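Glycerol kinase, putative (Plasmodium falciparum, PDB 2W40) probably catalyses the ATP-dependent phosphorylation of glycerol to sn-glycerol 3-phosphate. Local coordinates at residues T132-Y137 against C205-I210; T182-A187 against C294-D299; L192-I195 against W200-K203; N196-D201 against P303-E308. All coordinates share one frame; numbering follows the deposited sequence.

Interaction 1. Residues T132-Y137 against C205-I210. With EDO (1,2-ethanediol), chain B.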
loop_
_atom_site.group_PDB
_atom_site.type_symbol
_atom_site.label_atom_id
_atom_site.label_comp_id
_atom_site.label_asym_id
_atom_site.label_seq_id
_atom_site.Cartn_x
_atom_site.Cartn_y
_atom_site.Cartn_z
ATOM N N THR C 132 -0.387 20.567 26.887
ATOM C CA THR C 132 -0.523 19.294 26.216
ATOM C C THR C 132 -0.549 18.134 27.237
ATOM O O THR C 132 -0.044 18.296 28.327
ATOM C CB THR C 132 0.710 19.036 25.210
ATOM O OG1 THR C 132 0.421 17.918 24.354
ATOM C CG2 THR C 132 2.068 18.954 26.001
ATOM N N TYR C 133 -1.148 17.039 26.773
ATOM C CA TYR C 133 -0.931 15.725 27.454
ATOM C C TYR C 133 0.420 15.153 27.017
ATOM O O TYR C 133 1.034 15.662 26.084
ATOM C CB TYR C 133 -2.027 14.786 27.064
ATOM C CG TYR C 133 -3.452 15.173 27.391
ATOM C CD1 TYR C 133 -3.765 15.765 28.544
ATOM C CD2 TYR C 133 -4.440 14.992 26.491
ATOM C CE1 TYR C 133 -5.061 16.012 28.929
ATOM C CE2 TYR C 133 -5.744 15.364 26.797
ATOM C CZ TYR C 133 -6.034 15.860 28.073
ATOM O OH TYR C 133 -7.362 16.219 28.424
ATOM N N PHE C 134 0.939 14.161 27.754
ATOM C CA PHE C 134 2.105 13.405 27.289
ATOM C C PHE C 134 1.800 12.892 25.895
ATOM O O PHE C 134 0.709 12.370 25.610
ATOM C CB PHE C 134 2.364 12.176 28.210
ATOM C CG PHE C 134 2.851 12.505 29.623
ATOM C CD1 PHE C 134 3.476 13.721 29.963
ATOM C CD2 PHE C 134 2.683 11.595 30.650
ATOM C CE1 PHE C 134 3.935 14.001 31.289
ATOM C CE2 PHE C 134 3.129 11.932 31.958
ATOM C CZ PHE C 134 3.804 13.042 32.241
ATOM N N ASN C 135 2.844 12.924 25.058
ATOM C CA ASN C 135 2.776 12.411 23.718
ATOM C C ASN C 135 4.169 12.058 23.206
ATOM O O ASN C 135 5.142 12.314 23.891
ATOM C CB ASN C 135 2.016 13.409 22.819
ATOM C CG ASN C 135 2.697 14.757 22.751
ATOM O OD1 ASN C 135 3.978 14.810 22.603
ATOM N ND2 ASN C 135 1.888 15.850 22.771
ATOM N N THR C 136 4.227 11.488 22.019
ATOM C CA THR C 136 5.496 11.097 21.415
ATOM C C THR C 136 6.166 12.218 20.646
ATOM O O THR C 136 7.281 12.017 20.087
ATOM C CB THR C 136 5.373 9.893 20.465
ATOM O OG1 THR C 136 4.510 10.300 19.423
ATOM C CG2 THR C 136 4.740 8.661 21.180
ATOM N N TYR C 137 5.473 13.357 20.603
ATOM C CA TYR C 137 5.676 14.467 19.616
ATOM C C TYR C 137 6.633 15.547 20.219
ATOM O O TYR C 137 7.609 15.978 19.545
ATOM C CB TYR C 137 4.280 15.035 19.344
ATOM C CG TYR C 137 4.183 16.271 18.475
ATOM C CD1 TYR C 137 5.097 16.523 17.429
ATOM C CD2 TYR C 137 3.120 17.083 18.621
ATOM C CE1 TYR C 137 4.913 17.698 16.597
ATOM C CE2 TYR C 137 2.978 18.223 17.855
ATOM C CZ TYR C 137 3.838 18.496 16.814
ATOM O OH TYR C 137 3.616 19.645 16.057
ATOM N N CYS C 205 10.675 19.095 34.779
ATOM C CA CYS C 205 12.078 18.662 34.647
ATOM C C CYS C 205 12.362 17.415 35.463
ATOM O O CYS C 205 13.035 16.521 35.022
ATOM C CB CYS C 205 13.019 19.812 34.974
ATOM S SG CYS C 205 13.039 21.095 33.612
ATOM N N LYS C 206 11.791 17.371 36.661
ATOM C CA LYS C 206 11.951 16.193 37.556
ATOM C C LYS C 206 11.350 14.959 36.961
ATOM O O LYS C 206 11.992 13.883 36.928
ATOM C CB LYS C 206 11.389 16.480 38.979
ATOM C CG LYS C 206 11.507 15.323 39.926
ATOM C CD LYS C 206 10.818 15.591 41.306
ATOM C CE LYS C 206 11.074 14.451 42.371
ATOM N NZ LYS C 206 12.549 14.100 42.436
ATOM N N ILE C 207 10.172 15.095 36.356
ATOM C CA ILE C 207 9.542 13.966 35.727
ATOM C C ILE C 207 10.459 13.405 34.662
ATOM O O ILE C 207 10.643 12.184 34.594
ATOM C CB ILE C 207 8.150 14.390 35.071
ATOM C CG1 ILE C 207 7.101 14.749 36.140
ATOM C CG2 ILE C 207 7.631 13.300 34.120
ATOM C CD1 ILE C 207 5.763 15.406 35.521
ATOM N N PHE C 208 11.088 14.306 33.883
ATOM C CA PHE C 208 11.848 13.869 32.757
ATOM C C PHE C 208 13.327 13.613 33.036
ATOM O O PHE C 208 14.132 13.471 32.112
ATOM C CB PHE C 208 11.583 14.796 31.592
ATOM C CG PHE C 208 10.182 14.618 31.033
ATOM C CD1 PHE C 208 9.825 13.451 30.374
ATOM C CD2 PHE C 208 9.194 15.613 31.225
ATOM C CE1 PHE C 208 8.505 13.245 29.923
ATOM C CE2 PHE C 208 7.897 15.425 30.760
ATOM C CZ PHE C 208 7.549 14.266 30.115
ATOM N N ASN C 209 13.683 13.611 34.308
ATOM C CA ASN C 209 15.070 13.311 34.823
ATOM C C ASN C 209 16.114 14.329 34.438
ATOM O O ASN C 209 17.375 14.047 34.347
ATOM C CB ASN C 209 15.548 11.950 34.261
ATOM C CG ASN C 209 14.782 10.740 34.731
ATOM O OD1 ASN C 209 13.594 10.745 35.133
ATOM N ND2 ASN C 209 15.465 9.634 34.625
ATOM N N ILE C 210 15.647 15.559 34.243
ATOM C CA ILE C 210 16.530 16.677 33.977
ATOM C C ILE C 210 16.898 17.237 35.327
ATOM O O ILE C 210 16.172 18.082 35.844
ATOM C CB ILE C 210 15.901 17.747 33.074
ATOM C CG1 ILE C 210 15.545 17.112 31.716
ATOM C CG2 ILE C 210 16.811 18.959 32.990
ATOM C CD1 ILE C 210 14.617 17.896 30.898
HETATM C C1 EDO B . -4.452 18.256 24.645
HETATM O O1 EDO B . -5.834 18.441 24.255
HETATM C C2 EDO B . -3.709 17.358 23.694
HETATM O O2 EDO B . -2.419 17.186 24.106
#
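The ring of F134 meets the ring of F208 in an offset edge-to-face (T-shaped) pair, F208 turning its edge to the face of F134. The ring centroids lie 5.8 Å apart and the planes stand at 76°, with F134 CE1 and F208 CZ approaching to 3.8 Å. Both phenylalanines place CG anti to the carbonyl carbon (chi1 -69° for F134, -71° for F208), which carries each ring across the gap between two backbones whose F134 and F208 CA atoms stay 11.2 Å apart. I207 covers one face of F208: its CG2 sits over the ring centre and lies 4.3 Å from F134 CZ. F141 packs edge-to-face with both phenylalanines. Away from them, a 1,2-ethanediol, probably from the crystallisation liquor, accepts from Y133 N through its O2 (3.0 Å) and lies over one face of the Y133 ring. An Asx turn, Y137 N to N135 OD1, follows F134. On the other segment F208 leaves the helix just before N209, the residue of positive phi in a Schellman motif: an aromatic cluster packed against a Schellman-capped helix end.

Interaction 2. Residues T182-A187 against C294-D299; sequences TDVTNA and CYKFND. With EDO (1,2-ethanediol), chain D.
At the start of helix 184-187, T185 packs its methyl on the backbone at C294, and V184 its CG2 on the side chain of K296; no hydrogen bond joins the two segments. With T185 chi1 at 70°, OG1 sits between the backbone N and the carbonyl carbon, while CG2 swings out to 3.5 Å from C294 O. That carbonyl oxygen is buried by the contact and has no polar partner in the model. T185 OG1 points to D183 OD2, a doubtfully short approach, and also hydrogen-bonds G247 N. D183 is the N-cap: OD2 accepts from N186 N, which comes from above the carboxylate plane, and weakly from T185 N. Its other oxygen, D183 OD1, uses the syn lone pair to receive N186 ND2 at 2.8 Å, a nearly straight bond (169°) lying close to the amide plane. V184 CG2 touches K296 CB at 4.0 Å, the two side chains crossing at about a right angle. K296 then runs on extended, away from the helix, to a 1,2-ethanediol probably from the crystallisation liquor. K296 NZ donates to both diol oxygens, O1 at 3.0 Å and O2 at 3.1 Å, and diol O2 in turn donates to D299 OD1 at 2.7 Å. C294 and Y295 form a classic beta bulge opposite K304, at the end of edge strand 290-295. The contact thus sets the N-terminus of helix 184-187, which follows strand 181-183 beside strand 218-220, against that bulge, with T185 also touching Q250 of helix 248-255.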
loop_
_atom_site.group_PDB
_atom_site.type_symbol
_atom_site.label_atom_id
_atom_site.label_comp_id
_atom_site.label_asym_id
_atom_site.label_seq_id
_atom_site.Cartn_x
_atom_site.Cartn_y
_atom_site.Cartn_z
ATOM N N THR C 182 16.655 30.156 23.649
ATOM C CA THR C 182 15.469 29.754 22.923
ATOM C C THR C 182 14.467 30.911 22.983
ATOM O O THR C 182 14.760 31.977 23.492
ATOM C CB THR C 182 14.809 28.421 23.457
ATOM O OG1 THR C 182 13.880 27.918 22.473
ATOM C CG2 THR C 182 14.203 28.578 24.859
ATOM N N ASP C 183 13.353 30.671 22.354
ATOM C CA ASP C 183 12.230 31.626 22.366
ATOM C C ASP C 183 10.993 30.972 22.919
ATOM O O ASP C 183 10.885 29.728 23.012
ATOM C CB ASP C 183 11.977 32.202 20.997
ATOM C CG ASP C 183 11.313 31.209 20.104
ATOM O OD1 ASP C 183 12.034 30.429 19.441
ATOM O OD2 ASP C 183 10.066 31.118 20.121
ATOM N N VAL C 184 10.069 31.794 23.401
ATOM C CA VAL C 184 8.873 31.268 24.064
ATOM C C VAL C 184 8.031 30.278 23.230
ATOM O O VAL C 184 7.415 29.345 23.770
ATOM C CB VAL C 184 7.921 32.420 24.472
ATOM C CG1 VAL C 184 8.433 33.296 25.610
ATOM C CG2 VAL C 184 7.554 33.274 23.280
ATOM N N THR C 185 7.995 30.416 21.922
ATOM C CA THR C 185 7.270 29.468 21.063
ATOM C C THR C 185 7.922 28.069 21.009
ATOM O O THR C 185 7.232 27.066 21.264
ATOM C CB THR C 185 6.954 29.994 19.659
ATOM O OG1 THR C 185 8.161 30.103 18.862
ATOM C CG2 THR C 185 6.211 31.346 19.775
ATOM N N ASN C 186 9.253 28.029 20.813
ATOM C CA ASN C 186 9.960 26.776 20.841
ATOM C C ASN C 186 9.968 26.138 22.231
ATOM O O ASN C 186 9.784 24.918 22.335
ATOM C CB ASN C 186 11.384 26.957 20.328
ATOM C CG ASN C 186 11.457 26.863 18.773
ATOM O OD1 ASN C 186 11.218 25.792 18.205
ATOM N ND2 ASN C 186 11.832 27.936 18.128
ATOM N N ALA C 187 10.126 26.959 23.266
ATOM C CA ALA C 187 10.109 26.429 24.640
ATOM C C ALA C 187 8.766 25.755 24.939
ATOM O O ALA C 187 8.705 24.792 25.732
ATOM C CB ALA C 187 10.444 27.468 25.703
ATOM N N CYS C 294 1.361 31.605 20.610
ATOM C CA CYS C 294 1.420 32.092 19.251
ATOM C C CYS C 294 2.654 32.983 19.002
ATOM O O CYS C 294 3.468 32.721 18.077
ATOM C CB CYS C 294 0.141 32.818 18.897
ATOM S SG CYS C 294 -0.213 32.871 17.115
ATOM N N TYR C 295 2.844 34.009 19.834
ATOM C CA TYR C 295 4.037 34.865 19.767
ATOM C C TYR C 295 4.038 35.745 21.013
ATOM O O TYR C 295 3.000 35.957 21.636
ATOM C CB TYR C 295 4.047 35.676 18.442
ATOM C CG TYR C 295 2.727 36.393 18.137
ATOM C CD1 TYR C 295 2.383 37.577 18.797
ATOM C CD2 TYR C 295 1.786 35.828 17.311
ATOM C CE1 TYR C 295 1.144 38.140 18.575
ATOM C CE2 TYR C 295 0.563 36.447 17.085
ATOM C CZ TYR C 295 0.265 37.603 17.709
ATOM O OH TYR C 295 -1.013 38.236 17.494
ATOM N N LYS C 296 5.194 36.317 21.311
ATOM C CA LYS C 296 5.407 37.355 22.315
ATOM C C LYS C 296 6.565 38.111 21.756
ATOM O O LYS C 296 7.666 37.725 21.902
ATOM C CB LYS C 296 5.754 36.768 23.707
ATOM C CG LYS C 296 6.014 37.802 24.804
ATOM C CD LYS C 296 6.394 37.186 26.100
ATOM C CE LYS C 296 7.056 38.182 26.955
ATOM N NZ LYS C 296 7.311 37.764 28.359
ATOM N N PHE C 297 6.292 39.256 21.142
ATOM C CA PHE C 297 7.375 39.951 20.479
ATOM C C PHE C 297 8.460 40.464 21.472
ATOM O O PHE C 297 9.654 40.284 21.220
ATOM C CB PHE C 297 6.819 41.167 19.603
ATOM C CG PHE C 297 6.184 40.777 18.304
ATOM C CD1 PHE C 297 5.538 39.589 18.118
ATOM C CD2 PHE C 297 6.193 41.641 17.234
ATOM C CE1 PHE C 297 4.902 39.252 16.955
ATOM C CE2 PHE C 297 5.588 41.277 16.029
ATOM C CZ PHE C 297 4.907 40.086 15.912
ATOM N N ASN C 298 8.014 41.264 22.444
ATOM C CA ASN C 298 8.849 41.957 23.406
ATOM C C ASN C 298 8.629 41.477 24.833
ATOM O O ASN C 298 7.569 40.943 25.188
ATOM C CB ASN C 298 8.575 43.473 23.343
ATOM C CG ASN C 298 8.908 44.068 21.971
ATOM O OD1 ASN C 298 9.912 43.699 21.301
ATOM N ND2 ASN C 298 8.055 44.984 21.532
ATOM N N ASP C 299 9.678 41.672 25.626
ATOM C CA ASP C 299 9.691 41.174 27.016
ATOM C C ASP C 299 8.499 41.623 27.883
ATOM O O ASP C 299 7.968 40.838 28.665
ATOM C CB ASP C 299 11.002 41.594 27.684
ATOM C CG ASP C 299 12.174 40.895 27.075
ATOM O OD1 ASP C 299 11.946 39.695 26.798
ATOM O OD2 ASP C 299 13.273 41.503 26.870
HETATM C C1 EDO D . 10.150 35.747 27.111
HETATM O O1 EDO D . 9.004 35.353 27.932
HETATM C C2 EDO D . 11.094 36.640 27.906
HETATM O O2 EDO D . 10.403 37.886 28.020
#

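Interaction 3. Residues L192-I195 against W200-K203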
loop_
_atom_site.group_PDB
_atom_site.type_symbol
_atom_site.label_atom_id
_atom_site.label_comp_id
_atom_site.label_asym_id
_atom_site.label_seq_id
_atom_site.Cartn_x
_atom_site.Cartn_y
_atom_site.Cartn_z
ATOM N N LEU C 192 8.369 20.974 28.920
ATOM C CA LEU C 192 9.131 21.424 30.089
ATOM C C LEU C 192 8.791 22.842 30.582
ATOM O O LEU C 192 9.288 23.232 31.654
ATOM C CB LEU C 192 10.628 21.330 29.893
ATOM C CG LEU C 192 11.119 20.001 29.410
ATOM C CD1 LEU C 192 12.609 20.191 29.087
ATOM C CD2 LEU C 192 10.833 18.908 30.453
ATOM N N MET C 193 8.043 23.631 29.773
ATOM C CA MET C 193 7.784 25.001 30.134
ATOM C C MET C 193 6.375 25.102 30.745
ATOM O O MET C 193 5.448 24.490 30.218
ATOM C CB MET C 193 7.825 25.863 28.893
ATOM C CG MET C 193 7.839 27.351 29.213
ATOM S SD MET C 193 7.626 28.429 27.767
ATOM C CE MET C 193 5.812 28.337 27.521
ATOM N N ASP C 194 6.221 25.968 31.737
ATOM C CA ASP C 194 4.942 26.372 32.314
ATOM C C ASP C 194 4.279 27.320 31.290
ATOM O O ASP C 194 4.839 28.396 30.981
ATOM C CB ASP C 194 5.144 27.055 33.628
ATOM C CG ASP C 194 3.777 27.391 34.316
ATOM O OD1 ASP C 194 2.849 27.913 33.668
ATOM O OD2 ASP C 194 3.676 27.165 35.567
ATOM N N ILE C 195 3.188 26.858 30.690
ATOM C CA ILE C 195 2.521 27.626 29.599
ATOM C C ILE C 195 1.970 29.009 29.994
ATOM O O ILE C 195 1.783 29.867 29.147
ATOM C CB ILE C 195 1.387 26.749 28.991
ATOM C CG1 ILE C 195 0.895 27.235 27.608
ATOM C CG2 ILE C 195 0.175 26.598 29.850
ATOM C CD1 ILE C 195 1.971 27.323 26.580
ATOM N N TRP C 200 10.778 27.615 32.539
ATOM C CA TRP C 200 11.063 26.178 32.709
ATOM C C TRP C 200 10.481 25.750 34.043
ATOM O O TRP C 200 10.645 26.472 35.059
ATOM C CB TRP C 200 12.542 25.915 32.679
ATOM C CG TRP C 200 13.262 26.305 31.416
ATOM C CD1 TRP C 200 14.267 27.180 31.320
ATOM C CD2 TRP C 200 12.977 25.864 30.089
ATOM N NE1 TRP C 200 14.711 27.306 30.020
ATOM C CE2 TRP C 200 13.956 26.482 29.235
ATOM C CE3 TRP C 200 12.070 24.940 29.526
ATOM C CZ2 TRP C 200 13.995 26.262 27.849
ATOM C CZ3 TRP C 200 12.101 24.726 28.148
ATOM C CH2 TRP C 200 13.109 25.364 27.318
ATOM N N ASP C 201 9.803 24.618 34.032
ATOM C CA ASP C 201 9.083 24.118 35.225
ATOM C C ASP C 201 9.889 23.012 35.921
ATOM O O ASP C 201 10.205 21.951 35.321
ATOM C CB ASP C 201 7.750 23.585 34.815
ATOM C CG ASP C 201 6.894 23.233 36.029
ATOM O OD1 ASP C 201 6.540 24.139 36.814
ATOM O OD2 ASP C 201 6.707 22.005 36.200
ATOM N N GLU C 202 10.170 23.249 37.198
ATOM C CA GLU C 202 10.965 22.301 37.978
ATOM C C GLU C 202 10.337 20.909 38.073
ATOM O O GLU C 202 11.012 19.896 37.909
ATOM C CB GLU C 202 11.294 22.869 39.385
ATOM C CG GLU C 202 12.334 22.019 40.112
ATOM C CD GLU C 202 12.702 22.543 41.498
ATOM O OE1 GLU C 202 12.463 23.751 41.765
ATOM O OE2 GLU C 202 13.211 21.697 42.284
ATOM N N LYS C 203 9.011 20.879 38.253
ATOM C CA LYS C 203 8.299 19.631 38.368
ATOM C C LYS C 203 8.365 18.827 37.073
ATOM O O LYS C 203 8.626 17.621 37.039
ATOM C CB LYS C 203 6.841 19.902 38.772
ATOM C CG LYS C 203 6.573 20.402 40.191
ATOM C CD LYS C 203 5.074 20.328 40.612
ATOM C CE LYS C 203 4.872 21.208 41.854
ATOM N NZ LYS C 203 5.255 22.646 41.537
HETATM O O HOH W 1 5.789 26.624 37.075
#
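L192 O accepts from D201 N at 2.8 Å, and M193 and W200 form a single beta bridge with their CA atoms 4.3 Å apart. The N-H is well aligned (166°), and it meets the oxygen almost end-on, with a C=O...N angle of 164°. The same carbonyl draws a CA-H...O contact from W200 CA and lies at the edge of the indole, near its plane. W200 starts out facing away from the 192-195 segment, but a chi1 of -60° sets CG beside the backbone N, and the indole folds back alongside L192. There W200 CE3 reaches L192 CB at 3.9 Å and, more loosely, M193 CB at 4.4 Å. W200 NE1 is engaged elsewhere, by P217 O. On the polar side two acids face each other, D194 OD2 and D201 OD1 being 4.3 Å apart. One water donates to both, 2.7 Å from D194 OD2 and 2.6 Å from D201 OD1, which should ease the repulsion between like charges. K129, in a salt bridge to D201 OD1, would offset it further. D194 OD1 accepts from N196 N and T197 N, whereas D201, the N-cap of helix 202-207, accepts from M204 N through OD2. The single bridge closes the loop 194-199 just before helix 202-207. W200 and M193 lie against A187 of helix 184-187 and I219 of strand 218-220, while L192 packs on A140 and I143 of helix 140-149.

Interaction 4. Residues N196-D201 against P303-E308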
loop_
_atom_site.group_PDB
_atom_site.type_symbol
_atom_site.label_atom_id
_atom_site.label_comp_id
_atom_site.label_asym_id
_atom_site.label_seq_id
_atom_site.Cartn_x
_atom_site.Cartn_y
_atom_site.Cartn_z
ATOM N N ASN C 196 1.657 29.168 31.299
ATOM C CA ASN C 196 1.164 30.426 31.882
ATOM C C ASN C 196 2.302 31.356 32.322
ATOM O O ASN C 196 2.263 32.550 32.056
ATOM C CB ASN C 196 0.204 30.168 33.027
ATOM C CG ASN C 196 -1.088 29.666 32.562
ATOM O OD1 ASN C 196 -1.873 30.439 31.973
ATOM N ND2 ASN C 196 -1.330 28.373 32.724
ATOM N N THR C 197 3.343 30.826 32.961
ATOM C CA THR C 197 4.397 31.677 33.489
ATOM C C THR C 197 5.592 31.895 32.512
ATOM O O THR C 197 6.458 32.769 32.755
ATOM C CB THR C 197 4.957 31.156 34.771
ATOM O OG1 THR C 197 5.731 29.976 34.466
ATOM C CG2 THR C 197 3.891 30.835 35.793
ATOM N N LEU C 198 5.680 31.045 31.464
ATOM C CA LEU C 198 6.702 31.157 30.485
ATOM C C LEU C 198 8.083 30.863 31.023
ATOM O O LEU C 198 9.105 31.348 30.497
ATOM C CB LEU C 198 6.691 32.482 29.755
ATOM C CG LEU C 198 5.335 32.896 29.135
ATOM C CD1 LEU C 198 5.439 34.245 28.384
ATOM C CD2 LEU C 198 4.646 31.875 28.331
ATOM N N GLN C 199 8.119 30.056 32.093
ATOM C CA GLN C 199 9.393 29.589 32.641
ATOM C C GLN C 199 9.564 28.090 32.618
ATOM O O GLN C 199 8.609 27.369 32.628
ATOM C CB GLN C 199 9.409 29.984 34.109
ATOM C CG GLN C 199 9.160 31.495 34.430
ATOM C CD GLN C 199 10.255 32.390 33.979
ATOM O OE1 GLN C 199 11.408 31.950 33.780
ATOM N NE2 GLN C 199 9.932 33.672 33.773
ATOM N N TRP C 200 10.778 27.615 32.539
ATOM C CA TRP C 200 11.063 26.178 32.709
ATOM C C TRP C 200 10.481 25.750 34.043
ATOM O O TRP C 200 10.645 26.472 35.059
ATOM C CB TRP C 200 12.542 25.915 32.679
ATOM C CG TRP C 200 13.262 26.305 31.416
ATOM C CD1 TRP C 200 14.267 27.180 31.320
ATOM C CD2 TRP C 200 12.977 25.864 30.089
ATOM N NE1 TRP C 200 14.711 27.306 30.020
ATOM C CE2 TRP C 200 13.956 26.482 29.235
ATOM C CE3 TRP C 200 12.070 24.940 29.526
ATOM C CZ2 TRP C 200 13.995 26.262 27.849
ATOM C CZ3 TRP C 200 12.101 24.726 28.148
ATOM C CH2 TRP C 200 13.109 25.364 27.318
ATOM N N ASP C 201 9.803 24.618 34.032
ATOM C CA ASP C 201 9.083 24.118 35.225
ATOM C C ASP C 201 9.889 23.012 35.921
ATOM O O ASP C 201 10.205 21.951 35.321
ATOM C CB ASP C 201 7.750 23.585 34.815
ATOM C CG ASP C 201 6.894 23.233 36.029
ATOM O OD1 ASP C 201 6.540 24.139 36.814
ATOM O OD2 ASP C 201 6.707 22.005 36.200
ATOM N N PRO C 303 1.797 37.488 26.190
ATOM C CA PRO C 303 1.786 36.663 25.006
ATOM C C PRO C 303 0.425 36.498 24.386
ATOM O O PRO C 303 -0.592 36.555 25.099
ATOM C CB PRO C 303 2.285 35.311 25.537
ATOM C CG PRO C 303 2.017 35.302 26.932
ATOM C CD PRO C 303 2.051 36.698 27.407
ATOM N N LYS C 304 0.376 36.252 23.085
ATOM C CA LYS C 304 -0.834 35.783 22.429
ATOM C C LYS C 304 -0.682 34.253 22.343
ATOM O O LYS C 304 0.389 33.747 22.060
ATOM C CB LYS C 304 -1.010 36.370 21.042
ATOM C CG LYS C 304 -1.132 37.938 21.026
ATOM C CD LYS C 304 -2.248 38.515 21.891
ATOM C CE LYS C 304 -2.326 40.086 21.844
ATOM N NZ LYS C 304 -3.217 40.530 20.767
ATOM N N TYR C 305 -1.767 33.606 22.694
ATOM C CA TYR C 305 -1.895 32.159 22.705
ATOM C C TYR C 305 -2.584 31.637 21.464
ATOM O O TYR C 305 -3.182 32.357 20.720
ATOM C CB TYR C 305 -2.611 31.723 23.989
ATOM C CG TYR C 305 -1.772 31.882 25.179
ATOM C CD1 TYR C 305 -0.897 30.852 25.549
ATOM C CD2 TYR C 305 -1.823 33.033 25.978
ATOM C CE1 TYR C 305 -0.114 30.983 26.694
ATOM C CE2 TYR C 305 -1.079 33.173 27.169
ATOM C CZ TYR C 305 -0.209 32.153 27.538
ATOM O OH TYR C 305 0.629 32.244 28.613
ATOM N N ALA C 306 -2.560 30.325 21.321
ATOM C CA ALA C 306 -3.133 29.644 20.168
ATOM C C ALA C 306 -3.598 28.249 20.595
ATOM O O ALA C 306 -3.170 27.691 21.626
ATOM C CB ALA C 306 -2.213 29.550 18.997
ATOM N N LEU C 307 -4.488 27.709 19.804
ATOM C CA LEU C 307 -4.895 26.263 19.782
ATOM C C LEU C 307 -4.337 25.723 18.516
ATOM O O LEU C 307 -4.383 26.387 17.486
ATOM C CB LEU C 307 -6.399 26.071 19.894
ATOM C CG LEU C 307 -6.969 26.067 21.249
ATOM C CD1 LEU C 307 -8.557 25.935 21.216
ATOM C CD2 LEU C 307 -6.419 24.988 22.200
ATOM N N GLU C 308 -3.762 24.548 18.569
ATOM C CA GLU C 308 -3.106 23.974 17.394
ATOM C C GLU C 308 -3.521 22.522 17.180
ATOM O O GLU C 308 -3.576 21.698 18.113
ATOM C CB GLU C 308 -1.566 23.945 17.527
ATOM C CG GLU C 308 -0.823 23.169 16.392
ATOM C CD GLU C 308 0.703 23.250 16.399
ATOM O OE1 GLU C 308 1.251 24.289 16.870
ATOM O OE2 GLU C 308 1.316 22.284 15.919
HETATM O O HOH W 2 0.537 34.064 30.528
#
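L198 CD1 meets the ring carbon CG of P303 at 3.9 Å, while the other methyl of L198, CD2, comes to 4.0 Å from Y305 OH. This leucine is the closer-packed part of the contact. Its backbone has positive phi (67°); chi1 of -52° points CG at the strand, and chi2 near 180° turns CD1 to the proline and CD2 to the tyrosine. The leucine and tyrosine side chains approach at a slant. I293 of strand 290-295 touches both L198 and Y305 and continues the apolar patch. Y305 is buried and sends its ring from strand 304-311 toward the turn, ending with Y305 OH 3.8 Å from N196 CA.

The looser, exposed rim lies at N196. No direct hydrogen bond crosses between the segments here; a water fills the step instead, donating to N196 O at 2.8 Å and to Y305 OH at 2.6 Å. It sits at the edge of the tyrosine ring, in its plane. The amide of N196 is directed elsewhere, ND2 bonding to Y284 OH. Y305 OH also hydrogen-bonds I195 O, the carbonyl just before that of N196. The chemistry implies a small apolar contact between the N-terminal and C-terminal FGGY regions, with Y305 OH serving the turn directly at I195 O and through water at N196 O.

Overall arrangement
Interactions 1 and 2 are buried, whereas 3 and 4 are only partly so and include water bridges. Interactions 1 and 3 both use helix 202-207 and belong to the N-terminal FGGY region; they meet where L192 packs on F208 and I210. Interactions 2 and 4 instead join that region to the C-terminal one, on the neighbouring strands 290-295 and 304-311, with their centres about 8 Å apart. Interaction 3 shares W200 and D201 with interaction 4, and W200 also packs on T182 and A187 of interaction 2. Chemistry shifts accordingly: aromatic in 1, methyl groups against strand-end backbone and a lysine's CB in 2, a backbone bridge with paired acids in 3, and leucine, proline and a tyrosine hydroxyl in 4.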